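Local coordinates for protein glycerophosphoryl diester phosphodiesterase (Agrobacterium tumefaciens str. C58, PDB 3KS6) that belongs to the glycerophosphoryl diester phosphodiesterase family and has a TIM-barrel fold with a magnesium ion bound among acidic side chains, at residues A[12-17]-A[233-238]; A[33-38]-A[103-108]; A[220-225]-A[239-244]. All coordinates share one frame; numbering follows the deposited sequence. Where two conformers were deposited one is given.

Interaction 1: residues A[12-17]-A[233-238]; sequences TLEFGD and RPTLAI
Glu14 reaches Thr235 with both carboxylate oxygens, so that one acidic group takes two donors from the first turn of helix 234-249. Glu14 OE1 accepts from Thr235 OG1 at 2.6 Å, met on the syn side but 21° out of the carboxylate plane. Glu14 OE2 takes the backbone Thr235 N at 2.9 Å through its syn lone pair, the N-H...O angle being 152°. The Glu14 chain runs extended beyond CG (chi2 -180°), which carries CD toward this turn. Pro234 N also lies 3.1 Å from Glu14 OE2 but has no hydrogen to share, and Pro234 CD packs against the same oxygen at 3.2 Å. A water lying doubtfully close to Glu14 OE2 accepts a weak bond from Leu236 N. The amide end of the helix would probably favour a charged Glu14. In the TIM barrel, helix 12-15 follows strand 4-8 and helix 234-249 follows strand 228-231; these neighbouring parallel strands come from opposite ends of the chain, and the contact joins the elements after them. Beside the carboxylate, Leu13 CD1 lies 3.4 Å above one face of the Arg233 guanidinium, toward its rim, and comes 3.5 Å from Arg233 NH1. That nitrogen donates to His213 O; Arg233 NE stays 6.4 Å from Glu14 OE2, and no salt bridge forms. Arg233 N is paired with Thr231 OG1, while Thr12 OG1 bonds with His8 O and Asp232 OD1.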
ATOM      1  N   THR A  12      -4.129   9.806   3.781  1.00 18.97           N
ATOM      2  CA  THR A  12      -4.527   9.871   5.192  1.00 19.76           C
ATOM      3  C   THR A  12      -4.579  11.279   5.780  1.00 17.99           C
ATOM      4  O   THR A  12      -5.532  11.643   6.437  1.00 21.23           O
ATOM      5  CB  THR A  12      -3.558   9.018   6.064  1.00 21.29           C
ATOM      6  OG1 THR A  12      -3.396   7.731   5.443  1.00 19.24           O
ATOM      7  CG2 THR A  12      -4.059   8.813   7.492  1.00 18.01           C
ATOM      8  N   LEU A  13      -3.532  12.040   5.557  1.00 17.54           N
ATOM      9  CA  LEU A  13      -3.386  13.313   6.222  1.00 20.81           C
ATOM     10  C   LEU A  13      -4.162  14.415   5.529  1.00 20.42           C
ATOM     11  O   LEU A  13      -4.174  15.522   6.033  1.00 21.20           O
ATOM     12  CB  LEU A  13      -1.921  13.681   6.349  1.00 19.77           C
ATOM     13  CG  LEU A  13      -1.114  12.922   7.403  1.00 21.85           C
ATOM     14  CD1 LEU A  13       0.322  13.419   7.410  1.00 25.52           C
ATOM     15  CD2 LEU A  13      -1.737  13.112   8.781  1.00 25.82           C
ATOM     16  N   GLU A  14      -4.770  14.119   4.372  1.00 21.70           N
ATOM     17  CA  GLU A  14      -5.649  15.070   3.682  1.00 19.87           C
ATOM     18  C   GLU A  14      -7.136  14.749   3.945  1.00 20.53           C
ATOM     19  O   GLU A  14      -7.966  15.657   4.131  1.00 20.72           O
ATOM     20  CB  GLU A  14      -5.391  15.054   2.166  1.00 18.81           C
ATOM     21  CG  GLU A  14      -3.998  15.545   1.787  1.00 22.88           C
ATOM     22  CD  GLU A  14      -3.695  15.559   0.299  1.00 20.54           C
ATOM     23  OE1 GLU A  14      -4.621  15.628  -0.528  1.00 24.66           O
ATOM     24  OE2 GLU A  14      -2.485  15.545  -0.034  1.00 24.75           O
ATOM     25  N   PHE A  15      -7.482  13.459   3.960  1.00 19.87           N
ATOM     26  CA  PHE A  15      -8.885  13.031   3.960  1.00 19.53           C
ATOM     27  C   PHE A  15      -9.301  12.016   5.017  1.00 20.68           C
ATOM     28  O   PHE A  15     -10.452  11.518   4.973  1.00 20.05           O
ATOM     29  CB  PHE A  15      -9.202  12.398   2.611  1.00 18.89           C
ATOM     30  CG  PHE A  15      -8.778  13.229   1.450  1.00 22.15           C
ATOM     31  CD1 PHE A  15      -9.416  14.406   1.168  1.00 24.43           C
ATOM     32  CD2 PHE A  15      -7.744  12.816   0.637  1.00 24.20           C
ATOM     33  CE1 PHE A  15      -9.009  15.190   0.097  1.00 24.20           C
ATOM     34  CE2 PHE A  15      -7.352  13.583  -0.451  1.00 24.86           C
ATOM     35  CZ  PHE A  15      -7.979  14.767  -0.712  1.00 24.24           C
ATOM     36  N   GLY A  16      -8.390  11.682   5.926  1.00 19.36           N
ATOM     37  CA  GLY A  16      -8.659  10.648   6.893  1.00 21.91           C
ATOM     38  C   GLY A  16      -8.164   9.329   6.370  1.00 21.38           C
ATOM     39  O   GLY A  16      -7.858   9.183   5.183  1.00 18.93           O
ATOM     40  N   ASP A  17      -8.130   8.351   7.264  1.00 19.93           N
ATOM     41  CA  ASP A  17      -7.550   7.058   6.969  1.00 19.44           C
ATOM     42  C   ASP A  17      -8.536   6.129   6.255  1.00 20.53           C
ATOM     43  O   ASP A  17      -9.541   5.706   6.828  1.00 20.22           O
ATOM     44  CB  ASP A  17      -7.078   6.456   8.286  1.00 18.37           C
ATOM     45  CG  ASP A  17      -6.240   5.186   8.115  1.00 22.72           C
ATOM     46  OD1 ASP A  17      -6.559   4.323   7.270  1.00 23.34           O
ATOM     47  OD2 ASP A  17      -5.262   5.062   8.882  1.00 18.11           O
ATOM     48  N   ARG A 233       0.272  12.574   1.776  1.00 19.98           N
ATOM     49  CA  ARG A 233      -0.001  13.909   1.222  1.00 19.96           C
ATOM     50  C   ARG A 233       0.148  13.909  -0.314  1.00 19.10           C
ATOM     51  O   ARG A 233       1.051  14.558  -0.871  1.00 21.03           O
ATOM     52  CB  ARG A 233       0.926  14.950   1.863  1.00 21.26           C
ATOM     53  CG  ARG A 233       0.616  15.207   3.349  1.00 20.22           C
ATOM     54  CD  ARG A 233       1.270  16.514   3.827  1.00 24.16           C
ATOM     55  NE  ARG A 233       0.921  16.905   5.214  1.00 30.19           N
ATOM     56  CZ  ARG A 233       1.579  16.562   6.330  1.00 31.36           C
ATOM     57  NH1 ARG A 233       2.635  15.743   6.302  1.00 30.48           N
ATOM     58  NH2 ARG A 233       1.168  17.021   7.515  1.00 25.37           N
ATOM     59  N   PRO A 234      -0.739  13.180  -0.984  1.00 19.82           N
ATOM     60  CA  PRO A 234      -0.658  13.018  -2.427  1.00 17.95           C
ATOM     61  C   PRO A 234      -0.725  14.339  -3.198  1.00 19.28           C
ATOM     62  O   PRO A 234      -0.037  14.502  -4.205  1.00 20.12           O
ATOM     63  CB  PRO A 234      -1.860  12.127  -2.739  1.00 18.75           C
ATOM     64  CG  PRO A 234      -2.827  12.317  -1.557  1.00 20.70           C
ATOM     65  CD  PRO A 234      -1.875  12.419  -0.416  1.00 19.44           C
ATOM     66  N   THR A 235      -1.514  15.281  -2.703  1.00 19.89           N
ATOM     67  CA  THR A 235      -1.673  16.569  -3.375  1.00 19.77           C
ATOM     68  C   THR A 235      -0.329  17.295  -3.388  1.00 22.29           C
ATOM     69  O   THR A 235       0.115  17.759  -4.424  1.00 17.69           O
ATOM     70  CB  THR A 235      -2.803  17.382  -2.721  1.00 20.71           C
ATOM     71  OG1 THR A 235      -4.055  16.654  -2.833  1.00 17.10           O
ATOM     72  CG2 THR A 235      -2.920  18.755  -3.395  1.00 21.79           C
ATOM     73  N   LEU A 236       0.354  17.314  -2.243  1.00 22.99           N
ATOM     74  CA  LEU A 236       1.689  17.905  -2.111  1.00 20.93           C
ATOM     75  C   LEU A 236       2.709  17.171  -2.929  1.00 21.02           C
ATOM     76  O   LEU A 236       3.540  17.788  -3.571  1.00 21.17           O
ATOM     77  CB  LEU A 236       2.125  17.934  -0.628  1.00 20.01           C
ATOM     78  CG  LEU A 236       3.565  18.412  -0.341  1.00 25.49           C
ATOM     79  CD1 LEU A 236       3.731  19.883  -0.776  1.00 25.27           C
ATOM     80  CD2 LEU A 236       3.952  18.213   1.122  1.00 21.77           C
ATOM     81  N   ALA A 237       2.650  15.848  -2.922  1.00 19.12           N
ATOM     82  CA  ALA A 237       3.593  15.045  -3.667  1.00 17.20           C
ATOM     83  C   ALA A 237       3.491  15.342  -5.165  1.00 18.44           C
ATOM     84  O   ALA A 237       4.507  15.432  -5.842  1.00 17.09           O
ATOM     85  CB  ALA A 237       3.356  13.548  -3.422  1.00 17.92           C
ATOM     86  N   ILE A 238       2.279  15.455  -5.658  1.00 17.61           N
ATOM     87  CA  ILE A 238       2.066  15.778  -7.086  1.00 19.13           C
ATOM     88  C   ILE A 238       2.697  17.116  -7.409  1.00 19.11           C
ATOM     89  O   ILE A 238       3.400  17.250  -8.420  1.00 20.54           O
ATOM     90  CB  ILE A 238       0.592  15.751  -7.454  1.00 20.78           C
ATOM     91  CG1 ILE A 238       0.121  14.281  -7.458  1.00 18.35           C
ATOM     92  CG2 ILE A 238       0.336  16.391  -8.857  1.00 20.58           C
ATOM     93  CD1 ILE A 238      -1.385  14.054  -7.541  1.00 20.98           C
TER
HETATM   94  O   HOH W   1      -1.253  17.470   0.782  1.00 42.13           O

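Interaction 2: residues A[33-38]-A[103-108]; sequences EVEFDL and RCEIKP. With MG (magnesium ion), chain F.
Arg103 meets Glu35, Cys104 meets Phe36 and Glu105 meets Asp37 along two adjacent parallel strands of the TIM barrel, their short axes 24° apart. Arg103 N donates to Val34 O, and Arg103 O receives Phe36 N almost head-on. The extended Arg103 side chain lies against Glu35, CD to CG 3.7 Å. Its guanidinium reaches the acids through water: NE and Glu35 OE2 share one molecule, NH1 and Glu33 OE1 another, while NH2 bonds to an unknown ligand and Glu33 OE2 to Arg4. Cys104 turns to the other face of the sheet, toward helix 118-128, with CA over the face of the Phe36 ring, 4.3 Å from its centroid. Its SG, anti to the backbone N (chi1 177°), touches Leu38 CD1 at 3.5 Å. Glu105 N donates to Phe36 O, and Glu105 returns to the face of Glu35 and Asp37. There magnesium is held by Glu105 OE1 at 2.0 Å and by Glu35 OE2 and Asp37 OD1, each at 2.1 Å; two waters and one further atom from outside the two segments complete its shell. The metal lets carboxylate oxygens crowd together, Asp37 OD1 lying 2.8 Å from Glu105 OE1, the two carboxylate planes 81° apart. One bound water donates to both Glu35 OE1 and Asp37 OD2. Past the weak bond from Leu38 N to Glu105 O, a water accepts from Lys107 N and donates to Leu38 O at 2.6 Å.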
ATOM      1  N   GLU A  33      -0.984   5.448  -8.477  1.00 16.77           N
ATOM      2  CA  GLU A  33      -1.568   4.380  -7.664  1.00 18.84           C
ATOM      3  C   GLU A  33      -2.253   4.880  -6.401  1.00 15.96           C
ATOM      4  O   GLU A  33      -1.962   5.957  -5.883  1.00 17.19           O
ATOM      5  CB  GLU A  33      -0.480   3.370  -7.252  1.00 17.27           C
ATOM      6  CG  GLU A  33       0.150   2.615  -8.397  1.00 24.11           C
ATOM      7  CD  GLU A  33       1.406   1.830  -7.997  1.00 26.14           C
ATOM      8  OE1 GLU A  33       1.745   1.796  -6.803  1.00 20.87           O
ATOM      9  OE2 GLU A  33       2.076   1.283  -8.890  1.00 39.43           O
ATOM     10  N   VAL A  34      -3.184   4.069  -5.933  1.00 17.31           N
ATOM     11  CA  VAL A  34      -3.780   4.231  -4.623  1.00 19.66           C
ATOM     12  C   VAL A  34      -3.342   3.024  -3.818  1.00 19.01           C
ATOM     13  O   VAL A  34      -3.394   1.893  -4.322  1.00 17.72           O
ATOM     14  CB  VAL A  34      -5.311   4.354  -4.663  1.00 22.22           C
ATOM     15  CG1 VAL A  34      -5.972   3.091  -5.194  1.00 20.09           C
ATOM     16  CG2 VAL A  34      -5.876   4.738  -3.265  1.00 17.23           C
ATOM     17  N   GLU A  35      -2.840   3.265  -2.596  1.00 17.83           N
ATOM     18  CA  GLU A  35      -2.446   2.186  -1.699  1.00 17.09           C
ATOM     19  C   GLU A  35      -3.537   1.932  -0.652  1.00 18.03           C
ATOM     20  O   GLU A  35      -4.120   2.872  -0.137  1.00 17.80           O
ATOM     21  CB  GLU A  35      -1.095   2.472  -1.022  1.00 16.62           C
ATOM     22  CG  GLU A  35      -0.518   1.215  -0.296  1.00 14.44           C
ATOM     23  CD  GLU A  35      -0.938   1.052   1.165  1.00 18.02           C
ATOM     24  OE1 GLU A  35      -1.569   1.942   1.736  1.00 18.20           O
ATOM     25  OE2 GLU A  35      -0.642  -0.018   1.753  1.00 18.05           O
ATOM     26  N   PHE A  36      -3.766   0.666  -0.311  1.00 18.98           N
ATOM     27  CA  PHE A  36      -4.724   0.293   0.713  1.00 15.53           C
ATOM     28  C   PHE A  36      -4.426  -1.111   1.221  1.00 17.79           C
ATOM     29  O   PHE A  36      -3.726  -1.885   0.564  1.00 19.25           O
ATOM     30  CB  PHE A  36      -6.157   0.366   0.136  1.00 19.44           C
ATOM     31  CG  PHE A  36      -6.352  -0.534  -1.052  1.00 18.07           C
ATOM     32  CD1 PHE A  36      -5.962  -0.101  -2.315  1.00 17.23           C
ATOM     33  CD2 PHE A  36      -6.842  -1.827  -0.900  1.00 20.01           C
ATOM     34  CE1 PHE A  36      -6.088  -0.905  -3.401  1.00 19.60           C
ATOM     35  CE2 PHE A  36      -6.979  -2.655  -1.995  1.00 21.91           C
ATOM     36  CZ  PHE A  36      -6.622  -2.188  -3.264  1.00 21.71           C
ATOM     37  N   ASP A  37      -4.976  -1.408   2.396  1.00 14.63           N
ATOM     38  CA  ASP A  37      -4.781  -2.683   3.099  1.00 18.57           C
ATOM     39  C   ASP A  37      -6.169  -3.332   3.233  1.00 18.36           C
ATOM     40  O   ASP A  37      -7.178  -2.652   3.241  1.00 16.73           O
ATOM     41  CB  ASP A  37      -4.213  -2.427   4.496  1.00 19.14           C
ATOM     42  CG  ASP A  37      -3.189  -1.305   4.521  1.00 21.80           C
ATOM     43  OD1 ASP A  37      -2.029  -1.515   4.072  1.00 17.56           O
ATOM     44  OD2 ASP A  37      -3.543  -0.199   4.987  1.00 20.76           O
ATOM     45  N   LEU A  38      -6.205  -4.648   3.367  1.00 19.92           N
ATOM     46  CA  LEU A  38      -7.468  -5.386   3.367  1.00 21.80           C
ATOM     47  C   LEU A  38      -7.493  -6.371   4.511  1.00 22.64           C
ATOM     48  O   LEU A  38      -6.447  -6.918   4.864  1.00 20.61           O
ATOM     49  CB  LEU A  38      -7.633  -6.159   2.032  1.00 23.62           C
ATOM     50  CG  LEU A  38      -7.663  -5.394   0.687  1.00 20.84           C
ATOM     51  CD1 LEU A  38      -7.741  -6.378  -0.533  1.00 16.11           C
ATOM     52  CD2 LEU A  38      -8.814  -4.410   0.669  1.00 18.07           C
ATOM     53  N   ARG A 103      -2.413  -0.576  -5.456  1.00 16.14           N
ATOM     54  CA  ARG A 103      -1.300  -1.145  -4.712  1.00 15.15           C
ATOM     55  C   ARG A 103      -1.972  -1.735  -3.437  1.00 14.71           C
ATOM     56  O   ARG A 103      -2.365  -1.016  -2.508  1.00 17.61           O
ATOM     57  CB  ARG A 103      -0.226  -0.090  -4.401  1.00 18.79           C
ATOM     58  CG  ARG A 103       0.904  -0.560  -3.451  1.00 21.05           C
ATOM     59  CD  ARG A 103       1.741   0.602  -3.101  1.00 20.78           C
ATOM     60  NE  ARG A 103       2.685   0.395  -2.008  1.00 19.82           N
ATOM     61  CZ  ARG A 103       4.003   0.542  -2.095  1.00 19.48           C
ATOM     62  NH1 ARG A 103       4.609   0.943  -3.222  1.00 17.06           N
ATOM     63  NH2 ARG A 103       4.717   0.381  -0.996  1.00 16.34           N
ATOM     64  N   CYS A 104      -2.147  -3.035  -3.453  1.00 17.70           N
ATOM     65  CA  CYS A 104      -2.904  -3.748  -2.437  1.00 19.21           C
ATOM     66  C   CYS A 104      -1.985  -4.399  -1.406  1.00 21.16           C
ATOM     67  O   CYS A 104      -1.189  -5.244  -1.775  1.00 22.09           O
ATOM     68  CB  CYS A 104      -3.736  -4.828  -3.160  1.00 23.68           C
ATOM     69  SG  CYS A 104      -4.687  -5.894  -2.070  1.00 23.76           S
ATOM     70  N   GLU A 105      -2.128  -4.069  -0.129  1.00 18.85           N
ATOM     71  CA  GLU A 105      -1.278  -4.688   0.909  1.00 17.70           C
ATOM     72  C   GLU A 105      -2.015  -5.778   1.645  1.00 17.16           C
ATOM     73  O   GLU A 105      -3.134  -5.570   2.100  1.00 20.01           O
ATOM     74  CB  GLU A 105      -0.752  -3.649   1.918  1.00 17.01           C
ATOM     75  CG  GLU A 105       0.350  -4.225   2.804  1.00 13.90           C
ATOM     76  CD  GLU A 105       0.880  -3.252   3.833  1.00 17.35           C
ATOM     77  OE1 GLU A 105       0.733  -2.009   3.651  1.00 21.77           O
ATOM     78  OE2 GLU A 105       1.398  -3.753   4.868  1.00 19.96           O
ATOM     79  N   ILE A 106      -1.367  -6.922   1.755  1.00 19.22           N
ATOM     80  CA  ILE A 106      -1.849  -8.094   2.496  1.00 18.04           C
ATOM     81  C   ILE A 106      -1.261  -8.040   3.907  1.00 17.91           C
ATOM     82  O   ILE A 106      -0.029  -8.182   4.102  1.00 19.19           O
ATOM     83  CB  ILE A 106      -1.382  -9.388   1.812  1.00 17.44           C
ATOM     84  CG1 ILE A 106      -1.864  -9.434   0.367  1.00 21.05           C
ATOM     85  CG2 ILE A 106      -1.914 -10.638   2.575  1.00 15.83           C
ATOM     86  CD1 ILE A 106      -3.417  -9.344   0.253  1.00 18.40           C
ATOM     87  N   LYS A 107      -2.150  -7.797   4.870  0.50 20.96           N
ATOM     88  CA  LYS A 107      -1.838  -7.654   6.289  0.50 20.56           C
ATOM     89  C   LYS A 107      -2.206  -8.929   7.053  0.50 21.60           C
ATOM     90  O   LYS A 107      -3.136  -9.653   6.661  0.50 20.89           O
ATOM     91  CB  LYS A 107      -2.673  -6.508   6.897  0.50 21.84           C
ATOM     92  CG  LYS A 107      -2.327  -5.092   6.446  0.50 24.28           C
ATOM     93  CD  LYS A 107      -1.128  -4.515   7.191  0.50 30.80           C
ATOM     94  CE  LYS A 107      -1.485  -3.551   8.347  0.50 36.21           C
ATOM     95  NZ  LYS A 107      -2.159  -4.132   9.558  0.50 31.64           N
ATOM     96  N   PRO A 108      -1.489  -9.210   8.157  1.00 18.98           N
ATOM     97  CA  PRO A 108      -1.894 -10.301   9.039  1.00 21.05           C
ATOM     98  C   PRO A 108      -2.940  -9.840  10.045  1.00 21.86           C
ATOM     99  O   PRO A 108      -3.312  -8.666  10.082  1.00 19.36           O
ATOM    100  CB  PRO A 108      -0.588 -10.637   9.764  1.00 18.48           C
ATOM    101  CG  PRO A 108       0.064  -9.244   9.931  1.00 21.38           C
ATOM    102  CD  PRO A 108      -0.229  -8.581   8.613  1.00 20.78           C
TER
HETATM  103 MG    MG F 251      -0.373  -0.303   3.779  1.00 17.72          MG
HETATM  104  O   HOH W   2       3.655   0.061  -5.797  1.00 18.06           O
HETATM  105  O   HOH W   3       1.678  -1.120   0.349  1.00 19.36           O
HETATM  106  O   HOH W   4      -1.590   1.389   4.179  1.00 16.16           O
HETATM  107  O   HOH W   5      -4.457  -8.568   4.476  1.00 41.98           O
HETATM  108  O   HOH W   6       0.125  -0.337   5.808  1.00 20.80           O

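Interaction 3: residues A[220-225]-A[239-244]; sequences KALDLG and ALRTEH
His244 and Leu222 face each other between helices 215-224 and 234-249, the last two helices of the TIM barrel, which come before and after strand 228-231. The His244 ring is held from two directions. At its edge, NE2 donates to Asp223 OD1 at 2.7 Å, the oxygen lying in the plane of the ring and being met nearly along its own C-O bond. The Asp223 carboxylate is turned 45° from the ring, so the two flat groups are not coplanar. Over one face sits Leu222 CB, 3.8 Å from the ring centroid in a CH-pi contact, and His244 CE1 lies 3.5 Å from Leu222 O. The ring thus rests on the backbone turn that carries its hydrogen-bond acceptor, and the charge of Asp223 would probably favour a protonated imidazole. His244 CG stands anti to the backbone N (chi1 -159°), on the way across the helix gap. The rest of Leu222 is the apolar part of the contact. Its CD1 fits against the backbone of helix 234-249, 3.6 Å from Arg241 CA and 4.1 Å from Leu240 CB, while CD2 lies 3.7 Å from Arg241 CG, the two side chains crossing at about a right angle. Of the Arg241 side chain, the aliphatic CB, CG and CD meet Leu222; its end leads away, where NH1 bonds to Thr3 O and forms a salt bridge with Glu32. Farther in, Leu222 also touches Phe229 of strand 228-231, while Leu240 packs on Ile218 and Thr219 one turn earlier in the facing helix. The short helix axes approach to 10.5 Å and run at 35° to each other. Within helix 234-249, His244 N donates to Leu240 O at 2.8 Å, fixing the backbone from which the imidazole departs.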
ATOM      1  N   LYS A 220      13.291  13.967  -1.064  1.00 23.94           N
ATOM      2  CA  LYS A 220      14.369  12.992  -1.019  1.00 22.12           C
ATOM      3  C   LYS A 220      14.070  11.841  -1.991  1.00 21.49           C
ATOM      4  O   LYS A 220      14.938  11.407  -2.746  1.00 23.94           O
ATOM      5  CB  LYS A 220      14.544  12.466   0.395  1.00 22.24           C
ATOM      6  CG  LYS A 220      15.485  11.313   0.544  1.00 24.36           C
ATOM      7  CD  LYS A 220      15.511  10.893   2.009  1.00 28.13           C
ATOM      8  CE  LYS A 220      16.389   9.698   2.211  1.00 23.44           C
ATOM      9  NZ  LYS A 220      16.428   9.330   3.665  1.00 21.25           N
ATOM     10  N   ALA A 221      12.842  11.346  -1.950  1.00 21.58           N
ATOM     11  CA  ALA A 221      12.376  10.269  -2.845  1.00 19.53           C
ATOM     12  C   ALA A 221      12.545  10.660  -4.331  1.00 20.04           C
ATOM     13  O   ALA A 221      13.069   9.885  -5.158  1.00 20.37           O
ATOM     14  CB  ALA A 221      10.874   9.921  -2.503  1.00 17.70           C
ATOM     15  N   LEU A 222      12.121  11.884  -4.667  1.00 20.16           N
ATOM     16  CA  LEU A 222      12.265  12.410  -6.030  1.00 21.73           C
ATOM     17  C   LEU A 222      13.723  12.595  -6.432  1.00 17.96           C
ATOM     18  O   LEU A 222      14.098  12.199  -7.525  1.00 23.10           O
ATOM     19  CB  LEU A 222      11.454  13.699  -6.212  1.00 20.13           C
ATOM     20  CG  LEU A 222       9.930  13.624  -6.042  1.00 24.64           C
ATOM     21  CD1 LEU A 222       9.294  15.039  -5.872  1.00 19.97           C
ATOM     22  CD2 LEU A 222       9.268  12.838  -7.236  1.00 25.55           C
ATOM     23  N   ASP A 223      14.538  13.154  -5.539  1.00 24.11           N
ATOM     24  CA  ASP A 223      15.983  13.319  -5.747  1.00 23.32           C
ATOM     25  C   ASP A 223      16.679  11.999  -5.916  1.00 24.20           C
ATOM     26  O   ASP A 223      17.558  11.881  -6.736  1.00 25.32           O
ATOM     27  CB  ASP A 223      16.655  14.062  -4.572  1.00 22.74           C
ATOM     28  CG  ASP A 223      16.373  15.564  -4.575  1.00 31.16           C
ATOM     29  OD1 ASP A 223      15.841  16.073  -5.589  1.00 28.90           O
ATOM     30  OD2 ASP A 223      16.680  16.203  -3.547  1.00 30.12           O
ATOM     31  N   LEU A 224      16.317  11.003  -5.112  1.00 23.99           N
ATOM     32  CA  LEU A 224      16.910   9.664  -5.278  1.00 23.79           C
ATOM     33  C   LEU A 224      16.511   8.955  -6.578  1.00 24.94           C
ATOM     34  O   LEU A 224      17.275   8.118  -7.085  1.00 27.26           O
ATOM     35  CB  LEU A 224      16.587   8.781  -4.067  1.00 22.20           C
ATOM     36  CG  LEU A 224      17.353   9.070  -2.789  1.00 25.51           C
ATOM     37  CD1 LEU A 224      16.862   8.144  -1.691  1.00 27.27           C
ATOM     38  CD2 LEU A 224      18.856   8.900  -3.016  1.00 24.73           C
ATOM     39  N   GLY A 225      15.343   9.301  -7.120  1.00 24.80           N
ATOM     40  CA  GLY A 225      14.858   8.752  -8.370  1.00 23.01           C
ATOM     41  C   GLY A 225      14.289   7.367  -8.152  1.00 19.93           C
ATOM     42  O   GLY A 225      14.430   6.501  -9.000  1.00 19.86           O
ATOM     43  N   ALA A 239       2.453  18.106  -6.563  1.00 19.62           N
ATOM     44  CA  ALA A 239       3.013  19.474  -6.732  1.00 19.24           C
ATOM     45  C   ALA A 239       4.530  19.483  -6.730  1.00 22.33           C
ATOM     46  O   ALA A 239       5.172  20.092  -7.601  1.00 22.18           O
ATOM     47  CB  ALA A 239       2.514  20.391  -5.632  1.00 21.51           C
ATOM     48  N   LEU A 240       5.115  18.827  -5.735  1.00 20.28           N
ATOM     49  CA  LEU A 240       6.571  18.742  -5.653  1.00 19.91           C
ATOM     50  C   LEU A 240       7.168  18.010  -6.839  1.00 21.66           C
ATOM     51  O   LEU A 240       8.241  18.398  -7.333  1.00 21.30           O
ATOM     52  CB  LEU A 240       6.983  18.047  -4.346  1.00 21.16           C
ATOM     53  CG  LEU A 240       6.861  18.867  -3.079  1.00 20.10           C
ATOM     54  CD1 LEU A 240       7.179  18.048  -1.845  1.00 20.02           C
ATOM     55  CD2 LEU A 240       7.827  20.065  -3.201  1.00 21.98           C
ATOM     56  N   ARG A 241       6.494  16.955  -7.320  1.00 20.12           N
ATOM     57  CA  ARG A 241       7.044  16.216  -8.454  1.00 21.76           C
ATOM     58  C   ARG A 241       7.003  17.088  -9.727  1.00 21.61           C
ATOM     59  O   ARG A 241       7.970  17.134 -10.473  1.00 25.24           O
ATOM     60  CB  ARG A 241       6.297  14.888  -8.672  1.00 21.36           C
ATOM     61  CG  ARG A 241       6.863  14.082  -9.797  1.00 20.24           C
ATOM     62  CD  ARG A 241       6.220  12.733  -9.964  1.00 20.61           C
ATOM     63  NE  ARG A 241       4.815  12.841 -10.343  1.00 19.12           N
ATOM     64  CZ  ARG A 241       4.022  11.797 -10.567  1.00 20.08           C
ATOM     65  NH1 ARG A 241       4.485  10.566 -10.460  1.00 19.51           N
ATOM     66  NH2 ARG A 241       2.755  11.977 -10.874  1.00 19.12           N
ATOM     67  N   THR A 242       5.899  17.788  -9.945  1.00 22.60           N
ATOM     68  CA  THR A 242       5.783  18.689 -11.095  1.00 24.69           C
ATOM     69  C   THR A 242       6.925  19.730 -11.126  1.00 24.84           C
ATOM     70  O   THR A 242       7.584  19.935 -12.147  1.00 27.56           O
ATOM     71  CB  THR A 242       4.408  19.340 -11.132  1.00 26.18           C
ATOM     72  OG1 THR A 242       3.445  18.332 -11.438  1.00 23.86           O
ATOM     73  CG2 THR A 242       4.358  20.461 -12.177  1.00 24.71           C
ATOM     74  N   GLU A 243       7.165  20.336  -9.980  1.00 25.14           N
ATOM     75  CA  GLU A 243       8.247  21.282  -9.772  1.00 27.63           C
ATOM     76  C   GLU A 243       9.610  20.621 -10.014  1.00 25.31           C
ATOM     77  O   GLU A 243      10.474  21.181 -10.723  1.00 26.80           O
ATOM     78  CB  GLU A 243       8.073  21.811  -8.343  1.00 28.17           C
ATOM     79  CG  GLU A 243       9.088  22.753  -7.762  1.00 40.33           C
ATOM     80  CD  GLU A 243       8.804  22.951  -6.255  1.00 37.74           C
ATOM     81  OE1 GLU A 243       9.662  22.549  -5.438  1.00 49.12           O
ATOM     82  OE2 GLU A 243       7.696  23.441  -5.903  1.00 57.60           O
ATOM     83  N   HIS A 244       9.789  19.396  -9.501  1.00 22.92           N
ATOM     84  CA  HIS A 244      11.041  18.620  -9.680  1.00 24.66           C
ATOM     85  C   HIS A 244      11.340  18.355 -11.181  1.00 24.24           C
ATOM     86  O   HIS A 244      12.490  18.429 -11.640  1.00 26.01           O
ATOM     87  CB  HIS A 244      10.945  17.283  -8.919  1.00 24.68           C
ATOM     88  CG  HIS A 244      12.276  16.657  -8.612  1.00 22.20           C
ATOM     89  ND1 HIS A 244      12.934  15.830  -9.499  1.00 25.23           N
ATOM     90  CD2 HIS A 244      13.064  16.732  -7.512  1.00 27.13           C
ATOM     91  CE1 HIS A 244      14.079  15.439  -8.966  1.00 23.14           C
ATOM     92  NE2 HIS A 244      14.185  15.974  -7.761  1.00 26.22           N
TER

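From the N terminus, the chain leaves strand 4-8 through residues 12-17, which meet residues 233-238 near the other end of the chain: interaction 1 closes a loop of 215 intervening residues and joins the segments that follow the first and last strands of the barrel, 4-8 and 228-231. Within that span, interaction 2 closes a shorter loop of 64 residues, pairing strands 33-40 and 101-106 at the metal site; its nearest atoms are about 6 Å from interaction 1, without touch. Interaction 3 opens later, at residues 220-225, still before interaction 1 has closed, and ends at 239-244, so interactions 1 and 3 cross. Both use helix 234-249, interaction 1 at its start and interaction 3 farther along, against helix 215-224. Interactions 2 and 3 follow in series.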